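Local coordinates for protein regulator of nonsense transcripts 2 (Homo sapiens, PDB 4CEK) that takes part in nonsense-mediated mRNA decay, the modelled part being the protein's second MIF4G domain, an all-helical module that probably serves as a scaffold, at residues 19-24 / 176-181; 132-137 / 169-174. All coordinates share one frame; numbering follows the deposited sequence.

Interaction 1 of 2, residues 19-24 / 176-181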
ATOM      1  N   GLU A  19       5.879  -6.810 -12.385  1.00 48.41           N
ATOM      2  CA  GLU A  19       6.435  -6.176 -13.568  1.00 49.52           C
ATOM      3  C   GLU A  19       5.665  -6.404 -14.863  1.00 52.54           C
ATOM      4  O   GLU A  19       5.834  -5.624 -15.793  1.00 53.06           O
ATOM      5  CB  GLU A  19       7.868  -6.639 -13.785  1.00 53.43           C
ATOM      6  CG  GLU A  19       8.732  -6.549 -12.542  1.00 59.25           C
ATOM      7  CD  GLU A  19      10.210  -6.467 -12.858  1.00 63.75           C
ATOM      8  OE1 GLU A  19      10.610  -6.778 -13.994  1.00 66.38           O
ATOM      9  OE2 GLU A  19      10.985  -6.087 -11.954  1.00 78.13           O
ATOM     10  N   ASN A  20       4.860  -7.462 -14.956  1.00 52.84           N
ATOM     11  CA  ASN A  20       4.119  -7.738 -16.202  1.00 53.63           C
ATOM     12  C   ASN A  20       2.652  -7.426 -16.064  1.00 51.19           C
ATOM     13  O   ASN A  20       1.833  -8.260 -15.641  1.00 55.62           O
ATOM     14  CB  ASN A  20       4.349  -9.176 -16.684  1.00 62.05           C
ATOM     15  CG  ASN A  20       5.752  -9.364 -17.226  1.00 69.06           C
ATOM     16  OD1 ASN A  20       6.466 -10.293 -16.847  1.00 75.58           O
ATOM     17  ND2 ASN A  20       6.180  -8.433 -18.078  1.00 73.93           N
ATOM     18  N   LEU A  21       2.338  -6.188 -16.414  1.00 52.24           N
ATOM     19  CA  LEU A  21       1.009  -5.632 -16.271  1.00 55.35           C
ATOM     20  C   LEU A  21       0.328  -5.706 -17.631  1.00 56.34           C
ATOM     21  O   LEU A  21       1.001  -5.770 -18.666  1.00 52.14           O
ATOM     22  CB  LEU A  21       1.092  -4.177 -15.757  1.00 53.21           C
ATOM     23  CG  LEU A  21       1.666  -3.951 -14.343  1.00 52.39           C
ATOM     24  CD1 LEU A  21       1.514  -2.504 -13.908  1.00 50.00           C
ATOM     25  CD2 LEU A  21       0.978  -4.872 -13.349  1.00 50.83           C
ATOM     26  N   ILE A  22      -0.999  -5.738 -17.621  1.00 54.39           N
ATOM     27  CA  ILE A  22      -1.739  -5.629 -18.862  1.00 57.53           C
ATOM     28  C   ILE A  22      -1.629  -4.190 -19.353  1.00 57.46           C
ATOM     29  O   ILE A  22      -1.786  -3.242 -18.577  1.00 58.16           O
ATOM     30  CB  ILE A  22      -3.210  -6.051 -18.721  1.00 59.30           C
ATOM     31  CG1 ILE A  22      -3.314  -7.569 -18.540  1.00 60.10           C
ATOM     32  CG2 ILE A  22      -4.000  -5.662 -19.970  1.00 66.55           C
ATOM     33  CD1 ILE A  22      -4.491  -8.185 -19.271  1.00 63.42           C
ATOM     34  N   ASP A  23      -1.313  -4.050 -20.639  1.00 58.74           N
ATOM     35  CA  ASP A  23      -1.201  -2.753 -21.299  1.00 58.98           C
ATOM     36  C   ASP A  23      -2.600  -2.264 -21.681  1.00 58.17           C
ATOM     37  O   ASP A  23      -3.110  -2.558 -22.759  1.00 56.88           O
ATOM     38  CB  ASP A  23      -0.305  -2.887 -22.532  1.00 58.98           C
ATOM     39  CG  ASP A  23      -0.077  -1.571 -23.244  1.00 68.68           C
ATOM     40  OD1 ASP A  23      -0.454  -0.498 -22.718  1.00 74.45           O
ATOM     41  OD2 ASP A  23       0.489  -1.613 -24.356  1.00 77.10           O
ATOM     42  N   LEU A  24      -3.232  -1.531 -20.779  1.00 58.13           N
ATOM     43  CA  LEU A  24      -4.536  -0.998 -21.059  1.00 61.33           C
ATOM     44  C   LEU A  24      -4.503   0.141 -22.061  1.00 65.24           C
ATOM     45  O   LEU A  24      -5.534   0.420 -22.654  1.00 69.16           O
ATOM     46  CB  LEU A  24      -5.227  -0.502 -19.800  1.00 59.73           C
ATOM     47  CG  LEU A  24      -5.508  -1.494 -18.689  1.00 61.81           C
ATOM     48  CD1 LEU A  24      -6.426  -0.775 -17.727  1.00 65.74           C
ATOM     49  CD2 LEU A  24      -6.126  -2.796 -19.161  1.00 64.97           C
ATOM     50  N   VAL A 176      -4.246  -0.532  -9.152  1.00 40.00           N
ATOM     51  CA  VAL A 176      -3.847   0.858  -9.203  1.00 35.62           C
ATOM     52  C   VAL A 176      -2.736   1.056 -10.223  1.00 35.58           C
ATOM     53  O   VAL A 176      -2.801   1.966 -11.032  1.00 36.15           O
ATOM     54  CB  VAL A 176      -3.425   1.376  -7.823  1.00 33.73           C
ATOM     55  CG1 VAL A 176      -2.712   2.715  -7.962  1.00 29.87           C
ATOM     56  CG2 VAL A 176      -4.643   1.474  -6.898  1.00 32.48           C
ATOM     57  N   ALA A 177      -1.735   0.186 -10.217  1.00 36.37           N
ATOM     58  CA  ALA A 177      -0.597   0.362 -11.114  1.00 37.10           C
ATOM     59  C   ALA A 177      -0.978   0.051 -12.561  1.00 38.59           C
ATOM     60  O   ALA A 177      -0.353   0.542 -13.508  1.00 39.94           O
ATOM     61  CB  ALA A 177       0.555  -0.513 -10.674  1.00 33.10           C
ATOM     62  N   THR A 178      -1.972  -0.800 -12.727  1.00 41.45           N
ATOM     63  CA  THR A 178      -2.432  -1.183 -14.063  1.00 47.33           C
ATOM     64  C   THR A 178      -3.277  -0.050 -14.702  1.00 46.84           C
ATOM     65  O   THR A 178      -3.205   0.191 -15.893  1.00 48.60           O
ATOM     66  CB  THR A 178      -3.241  -2.493 -14.006  1.00 46.03           C
ATOM     67  OG1 THR A 178      -2.403  -3.554 -13.513  1.00 46.33           O
ATOM     68  CG2 THR A 178      -3.739  -2.855 -15.376  1.00 44.09           C
ATOM     69  N   LEU A 179      -4.055   0.640 -13.880  1.00 44.70           N
ATOM     70  CA  LEU A 179      -4.815   1.789 -14.298  1.00 44.69           C
ATOM     71  C   LEU A 179      -3.968   3.043 -14.548  1.00 47.77           C
ATOM     72  O   LEU A 179      -4.334   3.890 -15.356  1.00 49.96           O
ATOM     73  CB  LEU A 179      -5.900   2.084 -13.252  1.00 43.83           C
ATOM     74  CG  LEU A 179      -6.973   0.990 -13.164  1.00 43.13           C
ATOM     75  CD1 LEU A 179      -8.011   1.306 -12.089  1.00 40.17           C
ATOM     76  CD2 LEU A 179      -7.632   0.834 -14.523  1.00 45.92           C
ATOM     77  N   HIS A 180      -2.832   3.156 -13.882  1.00 47.35           N
ATOM     78  CA  HIS A 180      -2.097   4.428 -13.812  1.00 46.48           C
ATOM     79  C   HIS A 180      -1.718   5.040 -15.139  1.00 48.67           C
ATOM     80  O   HIS A 180      -1.793   6.264 -15.303  1.00 43.61           O
ATOM     81  CB  HIS A 180      -0.850   4.239 -12.949  1.00 45.91           C
ATOM     82  CG  HIS A 180       0.057   5.435 -12.904  1.00 45.32           C
ATOM     83  ND1 HIS A 180      -0.259   6.561 -12.236  1.00 44.40           N
ATOM     84  CD2 HIS A 180       1.306   5.651 -13.473  1.00 46.36           C
ATOM     85  CE1 HIS A 180       0.743   7.444 -12.351  1.00 45.95           C
ATOM     86  NE2 HIS A 180       1.702   6.889 -13.112  1.00 47.71           N
ATOM     87  N   PRO A 181      -1.286   4.215 -16.106  1.00 53.70           N
ATOM     88  CA  PRO A 181      -0.876   4.794 -17.385  1.00 56.73           C
ATOM     89  C   PRO A 181      -1.999   5.468 -18.202  1.00 59.89           C
ATOM     90  O   PRO A 181      -1.688   6.196 -19.142  1.00 73.17           O
ATOM     91  CB  PRO A 181      -0.303   3.578 -18.141  1.00 59.52           C
ATOM     92  CG  PRO A 181       0.162   2.663 -17.044  1.00 57.30           C
ATOM     93  CD  PRO A 181      -0.962   2.776 -16.052  1.00 57.65           C
TER
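The segment that leaves helix 13-19, residues 19-24, runs across the C-terminal end of helix 169-179 in this all-helical MIF4G fold, and the two are joined by side-chain packing with no hydrogen bond between them. T178 sits at the middle and buries more surface here than any other residue. Its two branches face different leucines. The hydroxyl side meets L21, whose CD2 lies 3.6 Å from T178 OG1 as the two side chains cross obliquely. The other branch, CG2, is anti to the backbone N and lies 3.8 Å from the backbone O of I22 and 4.0 Å from CG of L24, with the L24 and T178 side chains crossing at about a right angle. Beside this, L24 CD1 meets L179 CD2 tip to tip at 3.8 Å, the two side chains crossing obliquely.

L21 also reaches back along the helix: CD1 lies over the backbone at A177, 3.6 Å from A177 O, and touches the A177 methyl. Both leucines carry CG beside the backbone N and anti to the carbonyl carbon (chi1 -65° for L21, -61° for L24), and both point toward the helix, so they straddle T178. I22, between them, turns its side chain off the helix and onto D135 of helix 131-144.

Further out, F226 packs against L21 and A177, while M139 and C142 of helix 131-144 line L24. N20 is the first residue past helix 13-19 to leave helical geometry; D23 centres an inverse gamma turn, and L24 after it points toward the helix. The buried hydroxyl of T178 is satisfied within its own helix, where OG1 bonds to R174 O with chi1 at -61°.

Interaction 2 of 2, residues 132-137 / 169-174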
ATOM      1  N   ASP A 132      -5.435 -12.975 -12.495  1.00 57.51           N
ATOM      2  CA  ASP A 132      -6.381 -12.891 -13.613  1.00 53.18           C
ATOM      3  C   ASP A 132      -7.645 -12.141 -13.217  1.00 47.14           C
ATOM      4  O   ASP A 132      -8.092 -11.252 -13.953  1.00 49.13           O
ATOM      5  CB  ASP A 132      -6.719 -14.290 -14.175  1.00 58.01           C
ATOM      6  CG  ASP A 132      -5.488 -15.005 -14.751  1.00 64.14           C
ATOM      7  OD1 ASP A 132      -4.572 -14.349 -15.307  1.00 66.88           O
ATOM      8  OD2 ASP A 132      -5.431 -16.242 -14.639  1.00 76.31           O
ATOM      9  N   LEU A 133      -8.235 -12.476 -12.073  1.00 42.77           N
ATOM     10  CA  LEU A 133      -9.427 -11.730 -11.620  1.00 48.00           C
ATOM     11  C   LEU A 133      -9.188 -10.194 -11.503  1.00 49.62           C
ATOM     12  O   LEU A 133     -10.067  -9.417 -11.840  1.00 51.85           O
ATOM     13  CB  LEU A 133      -9.960 -12.251 -10.280  1.00 47.04           C
ATOM     14  CG  LEU A 133     -10.908 -13.469 -10.165  1.00 52.70           C
ATOM     15  CD1 LEU A 133     -11.169 -13.708  -8.669  1.00 50.75           C
ATOM     16  CD2 LEU A 133     -12.247 -13.294 -10.914  1.00 46.92           C
ATOM     17  N   ILE A 134      -8.022  -9.758 -11.014  1.00 49.23           N
ATOM     18  CA  ILE A 134      -7.830  -8.320 -10.705  1.00 50.23           C
ATOM     19  C   ILE A 134      -7.551  -7.556 -12.005  1.00 47.63           C
ATOM     20  O   ILE A 134      -7.998  -6.426 -12.157  1.00 45.26           O
ATOM     21  CB  ILE A 134      -6.748  -8.054  -9.596  1.00 44.84           C
ATOM     22  CG1 ILE A 134      -6.950  -6.688  -8.921  1.00 44.37           C
ATOM     23  CG2 ILE A 134      -5.345  -8.118 -10.168  1.00 39.83           C
ATOM     24  CD1 ILE A 134      -8.164  -6.588  -8.009  1.00 40.21           C
ATOM     25  N   ASP A 135      -6.847  -8.189 -12.944  1.00 47.93           N
ATOM     26  CA  ASP A 135      -6.663  -7.631 -14.293  1.00 48.21           C
ATOM     27  C   ASP A 135      -8.004  -7.471 -15.042  1.00 53.88           C
ATOM     28  O   ASP A 135      -8.227  -6.467 -15.711  1.00 54.65           O
ATOM     29  CB  ASP A 135      -5.677  -8.489 -15.108  1.00 50.11           C
ATOM     30  CG  ASP A 135      -4.198  -8.347 -14.621  1.00 50.63           C
ATOM     31  OD1 ASP A 135      -3.938  -7.525 -13.722  1.00 47.11           O
ATOM     32  OD2 ASP A 135      -3.290  -9.050 -15.145  1.00 47.48           O
ATOM     33  N   LYS A 136      -8.907  -8.437 -14.904  1.00 57.75           N
ATOM     34  CA  LYS A 136     -10.258  -8.318 -15.489  1.00 58.73           C
ATOM     35  C   LYS A 136     -11.005  -7.114 -14.939  1.00 55.83           C
ATOM     36  O   LYS A 136     -11.654  -6.368 -15.686  1.00 51.10           O
ATOM     37  CB  LYS A 136     -11.093  -9.587 -15.253  1.00 60.99           C
ATOM     38  CG  LYS A 136     -10.870 -10.667 -16.301  1.00 71.68           C
ATOM     39  CD  LYS A 136     -11.464 -12.020 -15.891  1.00 78.11           C
ATOM     40  CE  LYS A 136     -11.133 -13.124 -16.900  1.00 77.35           C
ATOM     41  NZ  LYS A 136     -10.629 -14.371 -16.250  1.00 77.92           N
ATOM     42  N   ALA A 137     -10.918  -6.942 -13.627  1.00 50.30           N
ATOM     43  CA  ALA A 137     -11.561  -5.822 -12.943  1.00 48.65           C
ATOM     44  C   ALA A 137     -11.086  -4.480 -13.512  1.00 45.67           C
ATOM     45  O   ALA A 137     -11.883  -3.544 -13.694  1.00 42.84           O
ATOM     46  CB  ALA A 137     -11.300  -5.906 -11.440  1.00 43.97           C
ATOM     47  N   LEU A 169      -4.254  -6.538  -0.392  1.00 36.40           N
ATOM     48  CA  LEU A 169      -3.335  -5.428  -0.681  1.00 33.29           C
ATOM     49  C   LEU A 169      -2.520  -5.580  -1.940  1.00 32.17           C
ATOM     50  O   LEU A 169      -2.320  -4.605  -2.648  1.00 34.46           O
ATOM     51  CB  LEU A 169      -2.384  -5.191   0.500  1.00 31.57           C
ATOM     52  CG  LEU A 169      -3.094  -4.793   1.792  1.00 29.57           C
ATOM     53  CD1 LEU A 169      -2.102  -4.563   2.932  1.00 27.39           C
ATOM     54  CD2 LEU A 169      -3.999  -3.615   1.547  1.00 26.54           C
ATOM     55  N   PRO A 170      -1.967  -6.779  -2.207  1.00 33.16           N
ATOM     56  CA  PRO A 170      -1.135  -6.862  -3.423  1.00 32.98           C
ATOM     57  C   PRO A 170      -1.964  -6.723  -4.708  1.00 36.04           C
ATOM     58  O   PRO A 170      -1.459  -6.238  -5.737  1.00 35.89           O
ATOM     59  CB  PRO A 170      -0.545  -8.290  -3.369  1.00 32.77           C
ATOM     60  CG  PRO A 170      -0.692  -8.722  -1.956  1.00 31.94           C
ATOM     61  CD  PRO A 170      -1.846  -7.979  -1.361  1.00 33.31           C
ATOM     62  N   PHE A 171      -3.207  -7.197  -4.654  1.00 35.61           N
ATOM     63  CA  PHE A 171      -4.082  -7.160  -5.830  1.00 38.99           C
ATOM     64  C   PHE A 171      -4.550  -5.704  -6.033  1.00 39.06           C
ATOM     65  O   PHE A 171      -4.429  -5.132  -7.152  1.00 33.40           O
ATOM     66  CB  PHE A 171      -5.209  -8.197  -5.669  1.00 38.93           C
ATOM     67  CG  PHE A 171      -4.677  -9.611  -5.483  1.00 40.87           C
ATOM     68  CD1 PHE A 171      -3.971 -10.245  -6.504  1.00 43.13           C
ATOM     69  CD2 PHE A 171      -4.817 -10.282  -4.259  1.00 47.29           C
ATOM     70  CE1 PHE A 171      -3.412 -11.520  -6.313  1.00 48.04           C
ATOM     71  CE2 PHE A 171      -4.269 -11.557  -4.063  1.00 43.69           C
ATOM     72  CZ  PHE A 171      -3.578 -12.175  -5.090  1.00 44.36           C
ATOM     73  N   TYR A 172      -5.003  -5.092  -4.936  1.00 31.08           N
ATOM     74  CA  TYR A 172      -5.342  -3.692  -4.946  1.00 32.13           C
ATOM     75  C   TYR A 172      -4.217  -2.803  -5.459  1.00 33.29           C
ATOM     76  O   TYR A 172      -4.458  -1.914  -6.268  1.00 35.88           O
ATOM     77  CB  TYR A 172      -5.823  -3.266  -3.589  1.00 31.03           C
ATOM     78  CG  TYR A 172      -7.227  -3.728  -3.295  1.00 31.31           C
ATOM     79  CD1 TYR A 172      -7.868  -4.712  -4.076  1.00 33.21           C
ATOM     80  CD2 TYR A 172      -7.926  -3.190  -2.230  1.00 32.23           C
ATOM     81  CE1 TYR A 172      -9.173  -5.115  -3.795  1.00 34.44           C
ATOM     82  CE2 TYR A 172      -9.215  -3.584  -1.937  1.00 32.46           C
ATOM     83  CZ  TYR A 172      -9.848  -4.538  -2.714  1.00 35.41           C
ATOM     84  OH  TYR A 172     -11.148  -4.897  -2.376  1.00 34.38           O
ATOM     85  N   ALA A 173      -2.986  -3.079  -5.077  1.00 34.06           N
ATOM     86  CA  ALA A 173      -1.869  -2.358  -5.665  1.00 31.73           C
ATOM     87  C   ALA A 173      -1.715  -2.635  -7.164  1.00 32.04           C
ATOM     88  O   ALA A 173      -1.322  -1.747  -7.926  1.00 32.78           O
ATOM     89  CB  ALA A 173      -0.563  -2.665  -4.931  1.00 30.25           C
ATOM     90  N   ARG A 174      -1.929  -3.878  -7.587  1.00 34.96           N
ATOM     91  CA  ARG A 174      -1.809  -4.218  -9.020  1.00 34.54           C
ATOM     92  C   ARG A 174      -2.840  -3.438  -9.865  1.00 33.11           C
ATOM     93  O   ARG A 174      -2.501  -2.882 -10.903  1.00 34.08           O
ATOM     94  CB  ARG A 174      -1.976  -5.724  -9.274  1.00 36.96           C
ATOM     95  CG  ARG A 174      -1.290  -6.182 -10.566  1.00 40.98           C
ATOM     96  CD  ARG A 174      -1.420  -7.675 -10.780  1.00 40.99           C
ATOM     97  NE  ARG A 174      -1.503  -8.048 -12.201  1.00 43.10           N
ATOM     98  CZ  ARG A 174      -0.478  -8.297 -13.014  1.00 47.59           C
ATOM     99  NH1 ARG A 174       0.772  -8.235 -12.585  1.00 53.07           N
ATOM    100  NH2 ARG A 174      -0.702  -8.623 -14.283  1.00 51.47           N
TER
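The polar half of this contact is a two-pronged salt bridge between D135 and R174. R174 presents the side of its guanidinium that carries NE and NH2, one nitrogen to each carboxylate oxygen: NE donates to D135 OD1 at 2.9 Å, and NH2 to D135 OD2 at 2.8 Å. The second bond is nearly straight, with an N-H...O angle of 171°. Both oxygens use their syn lone pairs and lie close to the guanidinium plane, although the carboxylate plane is tilted 30° from it. R174 leaves its backbone with CG anti to N and bends at chi3, which turns the guanidinium to meet D135 edge-on.

These residues sit on helices 131-144 and 169-179 of the helical MIF4G domain, which pass with their local axes 9.6 Å apart at a crossing angle of -35°, both running in roughly the same direction.

The apolar half belongs to I134, whose side chain sets off toward the other helix. Its CG1, anti to the backbone N, lies 3.5 Å from the carbonyl O of F171 and also touches F171 CB, while CD1 comes in at the edge of the Y172 ring. CG2 branches the other way and rests 4.0 Å from R174 CD, so the I134 methyl crosses the arginine chain obliquely at CD, beside the ion pair.

Beyond the two segments, R174 NH1 bonds to the backbone carbonyl oxygens of N16 and F17, and NH2 has a second acceptor in N20 O. R131 NE lies close to R174 NH2, where the carboxylate of D135 would be expected to temper the like-charge repulsion.

In the fold
From the N terminus, the chain passes through helix 13-19 and enters interaction 1 at residues 19-24. Interaction 2 begins at 132-137 on helix 131-144 and closes a short loop, through helix 148-159, at 169-174. The same helix, 169-179, then leads into 176-181, closing the much longer loop of interaction 1, so the smaller loop lies wholly within the larger. The centres are 10 Å apart and the contacts touch directly: L21 CD2 of interaction 1 packs 3.5 Å from R174 NH1 of interaction 2. Together they tie the N-terminal segment and helix 131-144 to successive turns of one helix.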